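Local coordinates for protein angel homolog 2 (Homo sapiens, PDB 6RVZ), which probably binds mRNA 3'-untranslated regions and belongs to the CCR4/nocturin family of DNase I-like enzymes, here holding an adenosine-2',3'-vanadate beside a magnesium ion, at residues K129-R134 / R168-L173; T194-N199 / G235-V240; M212-I217 / I231-D236; T362-F367 / S416-L421. All coordinates share one frame; numbering follows the deposited sequence.

Interaction 1 (K129-R134 / R168-L173); sequences KMRTGR and RDNVGL. With KL2 (adenosine-2',3'-vanadate), chain B.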
# COMPACT_ATOMS: atom_id res chain seq x y z
N LYS A 129 -9.62 8.92 -1.56
CA LYS A 129 -9.97 8.49 -2.90
C LYS A 129 -10.70 7.15 -2.81
O LYS A 129 -10.09 6.13 -2.49
CB LYS A 129 -8.73 8.36 -3.80
CG LYS A 129 -9.00 7.91 -5.23
CD LYS A 129 -10.16 8.63 -5.89
CE LYS A 129 -10.37 8.24 -7.34
NZ LYS A 129 -11.57 8.88 -7.93
N MET A 130 -12.01 7.18 -3.08
CA MET A 130 -12.86 6.01 -3.03
C MET A 130 -12.67 5.18 -4.30
O MET A 130 -12.41 5.74 -5.37
CB MET A 130 -14.32 6.43 -2.91
CG MET A 130 -15.24 5.33 -2.41
SD MET A 130 -16.96 5.87 -2.28
CE MET A 130 -17.21 6.63 -3.89
N ARG A 131 -12.81 3.86 -4.18
CA ARG A 131 -12.89 2.97 -5.34
C ARG A 131 -14.13 3.35 -6.15
O ARG A 131 -15.09 3.88 -5.60
CB ARG A 131 -12.89 1.51 -4.89
CG ARG A 131 -11.55 1.00 -4.39
CD ARG A 131 -11.43 -0.51 -4.45
NE ARG A 131 -12.21 -1.18 -3.41
CZ ARG A 131 -12.53 -2.47 -3.42
NH1 ARG A 131 -13.21 -2.98 -2.41
NH2 ARG A 131 -12.17 -3.25 -4.43
N THR A 132 -14.10 3.07 -7.46
CA THR A 132 -15.02 3.66 -8.43
C THR A 132 -16.19 2.74 -8.76
O THR A 132 -16.97 3.05 -9.66
CB THR A 132 -14.28 4.03 -9.72
OG1 THR A 132 -13.53 2.89 -10.15
CG2 THR A 132 -13.35 5.21 -9.56
N GLY A 133 -16.34 1.62 -8.05
CA GLY A 133 -17.31 0.61 -8.43
C GLY A 133 -18.48 0.51 -7.45
O GLY A 133 -19.00 1.52 -6.98
N ARG A 134 -18.87 -0.74 -7.17
CA ARG A 134 -19.97 -1.06 -6.27
C ARG A 134 -19.48 -1.08 -4.83
O ARG A 134 -20.29 -1.09 -3.91
CB ARG A 134 -20.55 -2.44 -6.62
CG ARG A 134 -20.89 -2.65 -8.09
CD ARG A 134 -21.48 -4.02 -8.37
NE ARG A 134 -22.68 -3.93 -9.18
CZ ARG A 134 -23.91 -4.27 -8.78
NH1 ARG A 134 -24.10 -4.76 -7.57
NH2 ARG A 134 -24.93 -4.13 -9.60
N ARG A 168 -11.40 -2.99 -13.45
CA ARG A 168 -11.46 -3.13 -12.00
C ARG A 168 -11.47 -1.75 -11.33
O ARG A 168 -10.92 -0.79 -11.87
CB ARG A 168 -10.29 -3.98 -11.51
CG ARG A 168 -10.20 -5.37 -12.14
CD ARG A 168 -11.55 -6.06 -12.30
NE ARG A 168 -11.50 -7.46 -11.89
CZ ARG A 168 -11.33 -8.50 -12.70
NH1 ARG A 168 -11.21 -8.32 -14.01
NH2 ARG A 168 -11.30 -9.72 -12.20
N ASP A 169 -12.05 -1.70 -10.12
CA ASP A 169 -12.45 -0.46 -9.46
C ASP A 169 -11.35 0.10 -8.56
O ASP A 169 -11.57 1.11 -7.89
CB ASP A 169 -13.73 -0.68 -8.64
CG ASP A 169 -13.61 -1.69 -7.51
OD1 ASP A 169 -12.49 -2.21 -7.29
OD2 ASP A 169 -14.64 -1.96 -6.85
N ASN A 170 -10.16 -0.52 -8.54
CA ASN A 170 -9.10 -0.15 -7.61
C ASN A 170 -8.60 1.27 -7.92
O ASN A 170 -8.76 1.76 -9.04
CB ASN A 170 -7.95 -1.17 -7.64
CG ASN A 170 -8.41 -2.57 -7.31
OD1 ASN A 170 -8.83 -3.31 -8.20
ND2 ASN A 170 -8.32 -2.95 -6.05
N VAL A 171 -7.99 1.91 -6.91
CA VAL A 171 -7.54 3.29 -7.02
C VAL A 171 -6.19 3.46 -6.32
O VAL A 171 -5.75 2.60 -5.56
CB VAL A 171 -8.57 4.28 -6.43
CG1 VAL A 171 -9.83 4.36 -7.28
CG2 VAL A 171 -8.91 3.95 -4.98
N GLY A 172 -5.56 4.60 -6.60
CA GLY A 172 -4.39 5.09 -5.88
C GLY A 172 -4.57 6.56 -5.52
O GLY A 172 -5.54 7.19 -5.94
N LEU A 173 -3.63 7.08 -4.72
CA LEU A 173 -3.62 8.48 -4.34
C LEU A 173 -2.17 8.92 -4.17
O LEU A 173 -1.37 8.19 -3.59
CB LEU A 173 -4.42 8.65 -3.04
CG LEU A 173 -4.61 10.09 -2.54
CD1 LEU A 173 -5.26 10.96 -3.60
CD2 LEU A 173 -5.43 10.11 -1.26
O2V KL2 B . -6.54 -9.81 1.23
V KL2 B . -7.03 -7.90 1.19
O2' KL2 B . -8.95 -8.38 1.39
O1V KL2 B . -5.04 -7.35 0.81
O3V KL2 B . -7.14 -6.79 2.96
O3' KL2 B . -7.70 -7.11 -0.52
C3' KL2 B . -9.05 -7.47 -0.82
C2' KL2 B . -9.55 -8.56 0.11
C4' KL2 B . -10.07 -6.37 -0.57
C5' KL2 B . -10.14 -5.40 -1.75
O5' KL2 B . -10.68 -6.06 -2.90
O4' KL2 B . -11.31 -7.06 -0.32
C1' KL2 B . -11.05 -8.39 0.16
N1 KL2 B . -11.67 -13.49 -0.75
C2 KL2 B . -10.93 -12.89 0.20
N3 KL2 B . -10.87 -11.56 0.31
C4 KL2 B . -11.57 -10.78 -0.55
C5 KL2 B . -12.34 -11.37 -1.54
C6 KL2 B . -12.38 -12.76 -1.63
N6 KL2 B . -13.13 -13.37 -2.58
N7 KL2 B . -12.92 -10.40 -2.25
C8 KL2 B . -12.52 -9.23 -1.71
N9 KL2 B . -11.70 -9.45 -0.68
O HOH W 1 -10.69 2.96 -10.57
O HOH W 2 -15.82 -0.11 -5.75
O HOH W 3 -16.87 -2.80 -8.08
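Asp169 meets Arg131 through a salt bridge, OD1 of the aspartate lying 3.1 Å from NH2 of the arginine. As a hydrogen bond it is weak, with 128° at the hydrogen: the carboxylate and guanidinium planes stand 71° apart, and OD2 sits over one face of the guanidinium. C5' of the adenosine-2',3'-vanadate lies over the opposite face, and NH1 makes a second salt bridge to Asp137. With CG between its backbone N and carbonyl carbon (chi1 62°), Asp169 turns its carboxylate toward residues 131-134, where OD2 takes hydrogen bonds from two waters that in turn accept from the backbone N atoms of Gly133 and Arg134. The carbonyl O of Asp169 accepts a hydrogen bond from Thr132 N at 3.2 Å, in the carbonyl plane on a lone pair. Val171 wedges its methyls against the other backbone: CG1 is 3.5 Å from Met130 O and CG2 is 3.5 Å from Lys129 O. Val171 CB touches Lys129 CG at 3.8 Å, the two side chains crossing at about a right angle, while Lys129 NZ runs on to Glu157. A leucine replacing Arg131 would probably leave Asp169 and Asp137 without their shared cation and the ligand's C5' without its flat neighbour. The contact joins strand 124-130, outermost in one sheet, to strand 171-179 of the other, beside the 5' end of the ligand's ribose, in the two-sheet DNase I-like fold.

Interaction 2 (T194-N199 / G235-V240); sequences THLLYN and GDFNSV. With KL2 (adenosine-2',3'-vanadate), chain B.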
# COMPACT_ATOMS: atom_id res chain seq x y z
N THR A 194 -1.94 2.95 -2.28
CA THR A 194 -2.82 2.19 -3.15
C THR A 194 -3.30 0.91 -2.46
O THR A 194 -2.78 0.51 -1.42
CB THR A 194 -2.15 1.85 -4.49
OG1 THR A 194 -3.17 1.46 -5.42
CG2 THR A 194 -1.13 0.74 -4.39
N HIS A 195 -4.33 0.30 -3.07
CA HIS A 195 -4.78 -1.05 -2.78
C HIS A 195 -5.03 -1.75 -4.12
O HIS A 195 -6.05 -1.50 -4.76
CB HIS A 195 -6.03 -1.01 -1.88
CG HIS A 195 -6.43 -2.33 -1.32
ND1 HIS A 195 -7.43 -2.45 -0.37
CD2 HIS A 195 -5.99 -3.58 -1.57
CE1 HIS A 195 -7.58 -3.72 -0.05
NE2 HIS A 195 -6.70 -4.44 -0.77
N LEU A 196 -4.09 -2.61 -4.54
CA LEU A 196 -4.14 -3.25 -5.85
C LEU A 196 -5.19 -4.36 -5.86
O LEU A 196 -5.56 -4.88 -4.81
CB LEU A 196 -2.76 -3.80 -6.20
CG LEU A 196 -1.65 -2.77 -6.44
CD1 LEU A 196 -0.44 -3.43 -7.10
CD2 LEU A 196 -2.14 -1.61 -7.29
N LEU A 197 -5.64 -4.72 -7.08
CA LEU A 197 -6.59 -5.79 -7.33
C LEU A 197 -6.22 -7.03 -6.52
O LEU A 197 -5.07 -7.45 -6.51
CB LEU A 197 -6.61 -6.11 -8.83
CG LEU A 197 -7.44 -7.32 -9.24
CD1 LEU A 197 -8.91 -7.10 -8.93
CD2 LEU A 197 -7.25 -7.63 -10.72
N TYR A 198 -7.22 -7.62 -5.85
CA TYR A 198 -7.03 -8.81 -5.04
C TYR A 198 -6.91 -10.05 -5.92
O TYR A 198 -5.99 -10.85 -5.72
CB TYR A 198 -8.17 -8.96 -4.03
CG TYR A 198 -8.17 -10.28 -3.31
CD1 TYR A 198 -7.25 -10.55 -2.31
CD2 TYR A 198 -9.07 -11.28 -3.65
CE1 TYR A 198 -7.24 -11.77 -1.65
CE2 TYR A 198 -9.07 -12.51 -3.00
CZ TYR A 198 -8.15 -12.75 -2.00
OH TYR A 198 -8.14 -13.96 -1.36
N ASN A 199 -7.84 -10.22 -6.87
CA ASN A 199 -7.99 -11.44 -7.65
C ASN A 199 -6.62 -12.04 -7.96
O ASN A 199 -5.85 -11.47 -8.73
CB ASN A 199 -8.79 -11.19 -8.93
CG ASN A 199 -9.15 -12.47 -9.66
OD1 ASN A 199 -8.33 -13.06 -10.35
ND2 ASN A 199 -10.39 -12.91 -9.51
N GLY A 235 1.07 0.90 0.75
CA GLY A 235 -0.20 0.32 0.34
C GLY A 235 -0.25 -1.20 0.49
O GLY A 235 0.72 -1.85 0.88
N ASP A 236 -1.45 -1.72 0.18
CA ASP A 236 -1.73 -3.14 0.08
C ASP A 236 -1.61 -3.52 -1.40
O ASP A 236 -2.49 -3.19 -2.20
CB ASP A 236 -3.11 -3.42 0.67
CG ASP A 236 -3.48 -4.89 0.77
OD1 ASP A 236 -2.85 -5.70 0.06
OD2 ASP A 236 -4.40 -5.20 1.56
N PHE A 237 -0.52 -4.21 -1.75
CA PHE A 237 -0.22 -4.54 -3.13
C PHE A 237 -0.72 -5.95 -3.48
O PHE A 237 -0.59 -6.37 -4.63
CB PHE A 237 1.28 -4.38 -3.38
CG PHE A 237 1.76 -2.95 -3.36
CD1 PHE A 237 1.95 -2.28 -2.17
CD2 PHE A 237 1.99 -2.26 -4.55
CE1 PHE A 237 2.37 -0.96 -2.15
CE2 PHE A 237 2.41 -0.94 -4.53
CZ PHE A 237 2.60 -0.29 -3.33
N ASN A 238 -1.28 -6.67 -2.50
CA ASN A 238 -1.83 -8.00 -2.69
C ASN A 238 -0.82 -8.90 -3.40
O ASN A 238 -1.19 -9.76 -4.19
CB ASN A 238 -3.20 -7.94 -3.39
CG ASN A 238 -4.36 -7.86 -2.42
OD1 ASN A 238 -4.40 -8.58 -1.43
ND2 ASN A 238 -5.31 -6.98 -2.70
N SER A 239 0.47 -8.69 -3.08
CA SER A 239 1.58 -9.42 -3.67
C SER A 239 2.60 -9.70 -2.56
O SER A 239 2.80 -8.85 -1.70
CB SER A 239 2.21 -8.65 -4.81
OG SER A 239 1.24 -8.27 -5.77
N VAL A 240 3.23 -10.87 -2.61
CA VAL A 240 4.07 -11.35 -1.51
C VAL A 240 5.53 -11.02 -1.81
O VAL A 240 5.89 -10.80 -2.96
CB VAL A 240 3.87 -12.86 -1.27
CG1 VAL A 240 2.43 -13.18 -0.90
CG2 VAL A 240 4.32 -13.71 -2.45
O2V KL2 B . -6.54 -9.81 1.23
V KL2 B . -7.03 -7.90 1.19
O2' KL2 B . -8.95 -8.38 1.39
O1V KL2 B . -5.04 -7.35 0.81
O3V KL2 B . -7.14 -6.79 2.96
O3' KL2 B . -7.70 -7.11 -0.52
C3' KL2 B . -9.05 -7.47 -0.82
C2' KL2 B . -9.55 -8.56 0.11
C4' KL2 B . -10.07 -6.37 -0.57
C5' KL2 B . -10.14 -5.40 -1.75
O5' KL2 B . -10.68 -6.06 -2.90
O4' KL2 B . -11.31 -7.06 -0.32
C1' KL2 B . -11.05 -8.39 0.16
N1 KL2 B . -11.67 -13.49 -0.75
C2 KL2 B . -10.93 -12.89 0.20
N3 KL2 B . -10.87 -11.56 0.31
C4 KL2 B . -11.57 -10.78 -0.55
C5 KL2 B . -12.34 -11.37 -1.54
C6 KL2 B . -12.38 -12.76 -1.63
N6 KL2 B . -13.13 -13.37 -2.58
N7 KL2 B . -12.92 -10.40 -2.25
C8 KL2 B . -12.52 -9.23 -1.71
N9 KL2 B . -11.70 -9.45 -0.68
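His195 and Asp236 each carry CG anti to the backbone N (chi1 -170° and -173°), which sends both side chains the same way from neighbouring parallel strands. Imidazole and carboxylate lie stacked, and Asp236 CB covers one ring face, 4.0 Å from the centroid of His195. The Asp236 backbone ties the strands on both sides of the residue, its N donating to Thr194 O and its O accepting from Leu196 N at 2.9 Å. Its OD1 takes the Asn238 backbone N in an Asx turn, while OD2 accepts a hydrogen bond from Asn58 ND2. That turn places the Asn238 amide, whose ND2 donates almost straight to Leu196 O (3.0 Å, 160°) and also to ligand O3' at 3.2 Å. His195 NE2 reaches the same O3' at 2.9 Å, approaching with the ring edge. The ring of Tyr198 lays a face against the adenine, with N3 of the base 3.7 Å above the Tyr198 plane, and meets Asn238 OD1 at its edge. On the other side of the sheet Thr194 CG2 makes a CH-pi contact over the Phe237 face; just beyond the strands, Leu196 CD1 packs on Phe237 CD2 at 3.7 Å. Two N-H donors thus converge on O3', one of the two ribose oxygens bound to vanadium; they would probably favour negative charge there, consistent with a vanadate imitating a phosphoryl-transfer state.

Interaction 3 (M212-I217 / I231-D236); sequences MLLAEI and IVMCGD. With KL2 (adenosine-2',3'-vanadate), chain B.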
# COMPACT_ATOMS: atom_id res chain seq x y z
N MET A 212 0.31 2.40 -13.63
CA MET A 212 -0.45 3.64 -13.62
C MET A 212 -0.08 4.48 -12.40
O MET A 212 0.02 5.71 -12.50
CB MET A 212 -1.96 3.35 -13.61
CG MET A 212 -2.47 2.85 -14.96
SD MET A 212 -4.15 2.16 -14.91
CE MET A 212 -5.13 3.63 -15.18
N LEU A 213 0.16 3.83 -11.25
CA LEU A 213 0.56 4.51 -10.03
C LEU A 213 1.97 5.09 -10.21
O LEU A 213 2.21 6.25 -9.88
CB LEU A 213 0.50 3.54 -8.85
CG LEU A 213 0.85 4.13 -7.48
CD1 LEU A 213 -0.10 5.25 -7.10
CD2 LEU A 213 0.85 3.04 -6.42
N LEU A 214 2.88 4.28 -10.75
CA LEU A 214 4.27 4.69 -10.96
C LEU A 214 4.33 5.88 -11.92
O LEU A 214 5.09 6.81 -11.70
CB LEU A 214 5.07 3.49 -11.48
CG LEU A 214 5.30 2.36 -10.47
CD1 LEU A 214 6.05 1.20 -11.12
CD2 LEU A 214 6.04 2.85 -9.24
N ALA A 215 3.50 5.84 -12.98
CA ALA A 215 3.41 6.92 -13.96
C ALA A 215 2.99 8.23 -13.29
O ALA A 215 3.52 9.28 -13.62
CB ALA A 215 2.46 6.53 -15.06
N GLU A 216 2.01 8.16 -12.38
CA GLU A 216 1.53 9.35 -11.68
C GLU A 216 2.65 9.91 -10.81
O GLU A 216 2.88 11.12 -10.81
CB GLU A 216 0.29 9.04 -10.84
CG GLU A 216 -0.38 10.28 -10.27
CD GLU A 216 -0.94 11.25 -11.30
OE1 GLU A 216 -1.31 10.79 -12.41
OE2 GLU A 216 -1.00 12.45 -11.01
N ILE A 217 3.36 9.03 -10.09
CA ILE A 217 4.45 9.44 -9.22
C ILE A 217 5.55 10.12 -10.05
O ILE A 217 6.04 11.17 -9.66
CB ILE A 217 5.00 8.24 -8.41
CG1 ILE A 217 3.94 7.67 -7.45
CG2 ILE A 217 6.27 8.62 -7.66
CD1 ILE A 217 4.34 6.36 -6.80
N ILE A 231 10.38 10.02 -2.30
CA ILE A 231 9.12 9.31 -2.49
C ILE A 231 8.92 8.32 -1.35
O ILE A 231 9.85 7.59 -0.99
CB ILE A 231 9.09 8.60 -3.87
CG1 ILE A 231 9.04 9.60 -5.03
CG2 ILE A 231 7.95 7.60 -3.95
CD1 ILE A 231 9.59 9.05 -6.33
N VAL A 232 7.70 8.29 -0.79
CA VAL A 232 7.24 7.22 0.08
C VAL A 232 5.98 6.61 -0.55
O VAL A 232 4.97 7.30 -0.66
CB VAL A 232 6.97 7.72 1.51
CG1 VAL A 232 6.37 6.64 2.40
CG2 VAL A 232 8.22 8.30 2.16
N MET A 233 6.06 5.34 -0.96
CA MET A 233 4.95 4.61 -1.57
C MET A 233 4.49 3.51 -0.62
O MET A 233 5.20 2.52 -0.42
CB MET A 233 5.37 4.00 -2.91
CG MET A 233 4.20 3.47 -3.74
SD MET A 233 4.69 2.84 -5.37
CE MET A 233 5.75 1.47 -4.91
N CYS A 234 3.30 3.70 -0.03
CA CYS A 234 2.68 2.73 0.86
C CYS A 234 1.54 2.00 0.15
O CYS A 234 1.09 2.43 -0.91
CB CYS A 234 2.08 3.41 2.09
SG CYS A 234 3.30 4.32 3.08
N GLY A 235 1.07 0.90 0.75
CA GLY A 235 -0.20 0.32 0.34
C GLY A 235 -0.25 -1.20 0.49
O GLY A 235 0.72 -1.85 0.88
N ASP A 236 -1.45 -1.72 0.18
CA ASP A 236 -1.73 -3.14 0.08
C ASP A 236 -1.61 -3.52 -1.40
O ASP A 236 -2.49 -3.19 -2.20
CB ASP A 236 -3.11 -3.42 0.67
CG ASP A 236 -3.48 -4.89 0.77
OD1 ASP A 236 -2.85 -5.70 0.06
OD2 ASP A 236 -4.40 -5.20 1.56
O2V KL2 B . -6.54 -9.81 1.23
V KL2 B . -7.03 -7.90 1.19
O2' KL2 B . -8.95 -8.38 1.39
O1V KL2 B . -5.04 -7.35 0.81
O3V KL2 B . -7.14 -6.79 2.96
O3' KL2 B . -7.70 -7.11 -0.52
C3' KL2 B . -9.05 -7.47 -0.82
C2' KL2 B . -9.55 -8.56 0.11
C4' KL2 B . -10.07 -6.37 -0.57
C5' KL2 B . -10.14 -5.40 -1.75
O5' KL2 B . -10.68 -6.06 -2.90
O4' KL2 B . -11.31 -7.06 -0.32
C1' KL2 B . -11.05 -8.39 0.16
N1 KL2 B . -11.67 -13.49 -0.75
C2 KL2 B . -10.93 -12.89 0.20
N3 KL2 B . -10.87 -11.56 0.31
C4 KL2 B . -11.57 -10.78 -0.55
C5 KL2 B . -12.34 -11.37 -1.54
C6 KL2 B . -12.38 -12.76 -1.63
N6 KL2 B . -13.13 -13.37 -2.58
N7 KL2 B . -12.92 -10.40 -2.25
C8 KL2 B . -12.52 -9.23 -1.71
N9 KL2 B . -11.70 -9.45 -0.68
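Leu213 packs on Met233 where helix 203-221 lies over strand 231-236, the helix and second strand of a beta-alpha-beta crossover that starts from strand 189-195. The two short axes run 11.4 Å apart and nearly antiparallel, at 155°, and the contact is wholly apolar. Leu213 comes first, its CD2 resting 4.0 Å from Met233 SD while the same side chain also touches Thr194 on the neighbouring strand. Leu214 follows, crossing Met233 at about a right angle and bringing its own CD2 to the sulfur. One turn on from Leu213, Ile217 divides its branches: CD1 goes to Met233, while CG2 turns to Ile231. Phe334 lies against both isoleucines. Met233 can serve three partners because its CG is anti to the backbone N (chi1 -169°) and chi2 is extended too, bringing the sulfur up from the strand among Leu213, Leu214 and Ile217. Val232 and Cys234 point to the other side of the strand, where they meet Val54 of strand 49-58, so strand 231-236 is buried between helix and second sheet. At its start, the closest approach across the contact is between methyl groups, Ile217 CG2 and Ile231 CD1 at 3.6 Å.

Interaction 4 (T362-F367 / S416-L421); sequences TVDYIF and SDHLPL. With KL2 (adenosine-2',3'-vanadate), chain B.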
# COMPACT_ATOMS: atom_id res chain seq x y z
N THR A 362 2.56 -11.56 3.97
CA THR A 362 2.87 -10.14 3.78
C THR A 362 2.33 -9.69 2.42
O THR A 362 2.71 -10.26 1.40
CB THR A 362 4.39 -9.89 3.87
OG1 THR A 362 4.82 -10.01 5.23
CG2 THR A 362 4.79 -8.52 3.35
N VAL A 363 1.43 -8.69 2.42
CA VAL A 363 0.98 -8.04 1.20
C VAL A 363 1.06 -6.51 1.35
O VAL A 363 0.77 -5.80 0.39
CB VAL A 363 -0.45 -8.47 0.81
CG1 VAL A 363 -0.52 -9.95 0.44
CG2 VAL A 363 -1.48 -8.14 1.88
N ASP A 364 1.45 -6.02 2.53
CA ASP A 364 1.55 -4.60 2.82
C ASP A 364 3.02 -4.20 2.83
O ASP A 364 3.87 -4.96 3.29
CB ASP A 364 0.89 -4.26 4.16
CG ASP A 364 -0.57 -4.67 4.25
OD1 ASP A 364 -1.42 -3.94 3.71
OD2 ASP A 364 -0.84 -5.73 4.86
N TYR A 365 3.31 -2.99 2.32
CA TYR A 365 4.68 -2.50 2.21
C TYR A 365 4.72 -0.99 2.45
O TYR A 365 3.75 -0.28 2.17
CB TYR A 365 5.27 -2.83 0.83
CG TYR A 365 5.22 -4.29 0.47
CD1 TYR A 365 6.26 -5.15 0.80
CD2 TYR A 365 4.13 -4.83 -0.19
CE1 TYR A 365 6.22 -6.50 0.47
CE2 TYR A 365 4.07 -6.17 -0.52
CZ TYR A 365 5.12 -7.01 -0.19
OH TYR A 365 5.07 -8.33 -0.52
N ILE A 366 5.85 -0.52 2.99
CA ILE A 366 6.26 0.87 2.89
C ILE A 366 7.55 0.90 2.08
O ILE A 366 8.59 0.44 2.55
CB ILE A 366 6.44 1.53 4.28
CG1 ILE A 366 5.16 1.48 5.12
CG2 ILE A 366 6.96 2.95 4.13
CD1 ILE A 366 5.32 1.99 6.54
N PHE A 367 7.46 1.42 0.85
CA PHE A 367 8.63 1.65 0.01
C PHE A 367 9.05 3.11 0.14
O PHE A 367 8.21 3.97 0.41
CB PHE A 367 8.32 1.30 -1.45
CG PHE A 367 7.97 -0.14 -1.70
CD1 PHE A 367 8.95 -1.12 -1.70
CD2 PHE A 367 6.66 -0.53 -1.96
CE1 PHE A 367 8.64 -2.45 -1.94
CE2 PHE A 367 6.35 -1.86 -2.20
CZ PHE A 367 7.33 -2.81 -2.19
N SER A 416 -8.06 -5.21 13.23
CA SER A 416 -8.00 -5.44 11.79
C SER A 416 -7.42 -6.83 11.52
O SER A 416 -6.74 -7.39 12.38
CB SER A 416 -7.20 -4.37 11.09
OG SER A 416 -7.08 -4.67 9.70
N ASP A 417 -7.68 -7.36 10.32
CA ASP A 417 -7.06 -8.61 9.88
C ASP A 417 -5.67 -8.33 9.30
O ASP A 417 -4.98 -9.26 8.91
CB ASP A 417 -7.97 -9.40 8.94
CG ASP A 417 -8.34 -8.72 7.63
OD1 ASP A 417 -8.07 -7.51 7.50
OD2 ASP A 417 -8.92 -9.40 6.77
N HIS A 418 -5.28 -7.04 9.25
CA HIS A 418 -3.91 -6.63 8.97
C HIS A 418 -3.26 -6.04 10.21
O HIS A 418 -3.96 -5.60 11.13
CB HIS A 418 -3.89 -5.59 7.83
CG HIS A 418 -4.29 -6.11 6.50
ND1 HIS A 418 -3.40 -6.20 5.45
CD2 HIS A 418 -5.47 -6.55 6.03
CE1 HIS A 418 -4.01 -6.69 4.39
NE2 HIS A 418 -5.29 -6.91 4.72
N LEU A 419 -1.92 -6.02 10.23
CA LEU A 419 -1.13 -5.28 11.20
C LEU A 419 -0.73 -3.94 10.61
O LEU A 419 -0.45 -3.86 9.41
CB LEU A 419 0.13 -6.09 11.55
CG LEU A 419 -0.09 -7.42 12.28
CD1 LEU A 419 1.23 -8.17 12.42
CD2 LEU A 419 -0.74 -7.21 13.64
N PRO A 420 -0.69 -2.84 11.40
CA PRO A 420 -0.18 -1.56 10.91
C PRO A 420 1.34 -1.59 10.73
O PRO A 420 2.05 -2.08 11.61
CB PRO A 420 -0.59 -0.56 12.00
CG PRO A 420 -0.68 -1.39 13.26
CD PRO A 420 -1.13 -2.76 12.80
N LEU A 421 1.81 -1.11 9.58
CA LEU A 421 3.23 -0.90 9.32
C LEU A 421 3.58 0.52 9.77
O LEU A 421 2.80 1.44 9.57
CB LEU A 421 3.51 -1.08 7.82
CG LEU A 421 3.65 -2.53 7.33
CD1 LEU A 421 2.37 -3.32 7.56
CD2 LEU A 421 4.02 -2.56 5.85
O2V KL2 B . -6.54 -9.81 1.23
V KL2 B . -7.03 -7.90 1.19
O2' KL2 B . -8.95 -8.38 1.39
O1V KL2 B . -5.04 -7.35 0.81
O3V KL2 B . -7.14 -6.79 2.96
O3' KL2 B . -7.70 -7.11 -0.52
C3' KL2 B . -9.05 -7.47 -0.82
C2' KL2 B . -9.55 -8.56 0.11
C4' KL2 B . -10.07 -6.37 -0.57
C5' KL2 B . -10.14 -5.40 -1.75
O5' KL2 B . -10.68 -6.06 -2.90
O4' KL2 B . -11.31 -7.06 -0.32
C1' KL2 B . -11.05 -8.39 0.16
N1 KL2 B . -11.67 -13.49 -0.75
C2 KL2 B . -10.93 -12.89 0.20
N3 KL2 B . -10.87 -11.56 0.31
C4 KL2 B . -11.57 -10.78 -0.55
C5 KL2 B . -12.34 -11.37 -1.54
C6 KL2 B . -12.38 -12.76 -1.63
N6 KL2 B . -13.13 -13.37 -2.58
N7 KL2 B . -12.92 -10.40 -2.25
C8 KL2 B . -12.52 -9.23 -1.71
N9 KL2 B . -11.70 -9.45 -0.68
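His418 and Asp364 are joined by a hydrogen bond from ND1 of the histidine to OD2 of the aspartate, 2.7 Å long with 156° at the hydrogen. OD2 offers its syn lone pair and lies in the imidazole plane, although the carboxylate itself is turned 75° from the ring; Thr353 OG1 is a second partner of this oxygen. At the far end of the ring His418 NE2 donates to vanadate O3V at 2.6 Å, with a magnesium ion about 4 Å from the side chain. The His418 backbone N is held by Ser416 OG in an ST turn. Among the van der Waals contacts, Val363 CG2 meets the ring edge at His418 CE1, 3.8 Å away. Leu421 CD2 presses on Asp364 O at 3.5 Å and its CD1 on Asp364 CB, while an apolar pair forms where Leu421 CB packs 3.8 Å from Ile366 CD1, the two side chains sliding past each other in opposite directions. A phenylalanine in place of His418 would probably leave O3V without this donor and Asp364 OD2 without the N-H it accepts from ND1. Gripped at both nitrogens, the imidazole has little freedom to rotate; Asp364 probably acts as a second-shell residue, helping to aim NE2 at the vanadate, consistent with a role in positioning a phosphate.

How the interactions relate
Along the chain interaction 1 closes before the others begin, interactions 2 and 3 end on the same strand 231-236, and interaction 4 comes last. All four reach one mixed sheet, in which strands 171-179, 189-195, 231-236 and 360-369 are successive neighbours. Interactions 2 and 4 are closest, with centres 10 Å apart, and interactions 1 and 4 farthest, at 19 Å without touching. Interaction 1 is tied to interaction 2 by Asn170 ND2 on His195 O. Interaction 3 fixes the helix behind the shared strand, whose far end carries Asp236 into the ligand site. There interactions 1, 2 and 4 bring their residues around one adenosine-2',3'-vanadate, from ribose side to vanadate.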